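Local coordinates for peptidase S9 prolyl oligopeptidase catalytic domain-containing protein (Pyrococcus horikoshii, PDB 4HXF) that acts as a serine protease, an acylaminoacyl peptidase of the prolyl oligopeptidase family that selects its substrates by assembling into a self-compartmentalizing hexamer, at the interface of chains A and B. Sequence-based numbering; all coordinates share one arbitrary frame. Chains: chain A/B, Putative uncharacterized protein PH0594.

The interface of chains A and B. Residues chain A 139-140, 146, 500-501; chain B 551, 555, 559.
B:Leu555 pushes its methyl CD2 against one face of the indole of A:Trp140, a CH-pi contact with the methyl 3.9 Å from the centroid of the six-membered ring. The methyl lies toward the rim of that face, with CE2 of A:Trp140 3.7 Å from CD2 of B:Leu555. A:Phe500 closes on the same leucine at about a right angle: its CE1 is 3.8 Å from CD2 of B:Leu555, and the leucine CB meets the ring edge in plane. With CG anti to the backbone N (chi1 -178°), B:Leu555 splays its branches, CD2 entering the aromatic corner while CD1 touches CB of A:Ala139 at 3.6 Å. B:Leu551, four residues earlier and just ahead of the helix, brings its own CD2 to within 3.8 Å of CZ3 at the benzo end of A:Trp140; A:Phe146 lies more loosely beside this methyl.

Within chain A, the indole N-H is spent on its own subunit: NE1 of A:Trp140 donates to the carbonyl O of A:Phe500 at 2.8 Å, a bent bond (137° at H) that should help hold the indole against the end of helix 494-500. CZ2 of the indole also sits over one face of the A:Phe500 ring, toward its rim.

At the polar rim, the backbone N of A:Ala139 donates to NE2 of B:His559 (3.0 Å, 158° at H), meeting the imidazole nearly in its plane. NE2 therefore serves as acceptor, and CD1 of B:Leu555 packs over one imidazole face, toward its rim.

Helix 552-563 of chain B, with B:Leu551 just before it, thus packs against the propeller-side loop residue A:Ala139, the start of strand 140-141 and the end of hydrolase-domain helix 494-500, with A:Phe146 of strand 145-146 at the margin, a contact repeated with chains exchanged across the two-fold within the hexamer.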
# COMPACT_ATOMS: atom_id res chain seq x y z
N ALA A 139 8.32 36.98 10.48
CA ALA A 139 8.29 35.88 9.52
C ALA A 139 7.76 34.58 10.04
O ALA A 139 7.46 33.64 9.31
CB ALA A 139 9.73 35.66 9.02
N TRP A 140 7.61 34.51 11.36
CA TRP A 140 7.12 33.29 12.05
C TRP A 140 6.47 33.61 13.36
O TRP A 140 6.55 34.74 13.87
CB TRP A 140 8.32 32.32 12.18
CG TRP A 140 9.52 32.79 13.03
CD1 TRP A 140 9.63 33.89 13.79
CD2 TRP A 140 10.77 32.07 13.07
NE1 TRP A 140 10.94 33.97 14.35
CE2 TRP A 140 11.67 32.83 13.95
CE3 TRP A 140 11.23 30.88 12.49
CZ2 TRP A 140 12.97 32.37 14.23
CZ3 TRP A 140 12.52 30.47 12.74
CH2 TRP A 140 13.35 31.19 13.61
N PHE A 146 6.06 29.30 10.15
CA PHE A 146 6.40 30.43 9.25
C PHE A 146 5.10 30.99 8.70
O PHE A 146 4.23 30.24 8.20
CB PHE A 146 7.34 30.07 8.12
CG PHE A 146 8.72 29.78 8.56
CD1 PHE A 146 9.10 28.49 8.96
CD2 PHE A 146 9.65 30.81 8.67
CE1 PHE A 146 10.41 28.20 9.35
CE2 PHE A 146 10.94 30.54 9.10
CZ PHE A 146 11.35 29.22 9.39
N PHE A 500 15.32 38.25 16.19
CA PHE A 500 14.97 36.92 15.69
C PHE A 500 13.66 36.35 16.12
O PHE A 500 13.06 35.56 15.37
CB PHE A 500 16.14 36.01 16.07
CG PHE A 500 16.28 34.70 15.27
CD1 PHE A 500 16.04 34.62 13.91
CD2 PHE A 500 16.88 33.59 15.90
CE1 PHE A 500 16.28 33.43 13.24
CE2 PHE A 500 17.14 32.41 15.20
CZ PHE A 500 16.77 32.30 13.88
N SER A 501 13.18 36.66 17.33
CA SER A 501 11.97 36.03 17.83
C SER A 501 10.71 36.58 17.22
O SER A 501 10.68 37.62 16.61
CB SER A 501 11.86 36.11 19.31
OG SER A 501 11.55 37.43 19.73
N LEU B 551 20.27 30.72 10.08
CA LEU B 551 19.08 31.56 9.69
C LEU B 551 19.06 32.95 10.25
O LEU B 551 18.61 33.88 9.57
CB LEU B 551 17.84 30.79 9.99
CG LEU B 551 16.53 31.55 9.53
CD1 LEU B 551 16.42 31.78 8.01
CD2 LEU B 551 15.29 30.74 10.10
N LEU B 555 17.49 36.39 8.85
CA LEU B 555 16.16 36.78 9.39
C LEU B 555 16.26 37.98 10.33
O LEU B 555 15.38 38.89 10.36
CB LEU B 555 15.46 35.58 10.01
CG LEU B 555 14.04 35.84 10.56
CD1 LEU B 555 13.18 36.46 9.42
CD2 LEU B 555 13.37 34.52 11.10
N HIS B 559 14.14 41.32 9.75
CA HIS B 559 13.23 41.94 10.72
C HIS B 559 13.58 43.39 11.10
O HIS B 559 12.72 44.26 11.25
CB HIS B 559 13.14 41.12 12.02
CG HIS B 559 12.38 39.85 11.92
ND1 HIS B 559 12.52 38.82 12.81
CD2 HIS B 559 11.27 39.49 11.09
CE1 HIS B 559 11.54 37.84 12.52
NE2 HIS B 559 10.80 38.29 11.49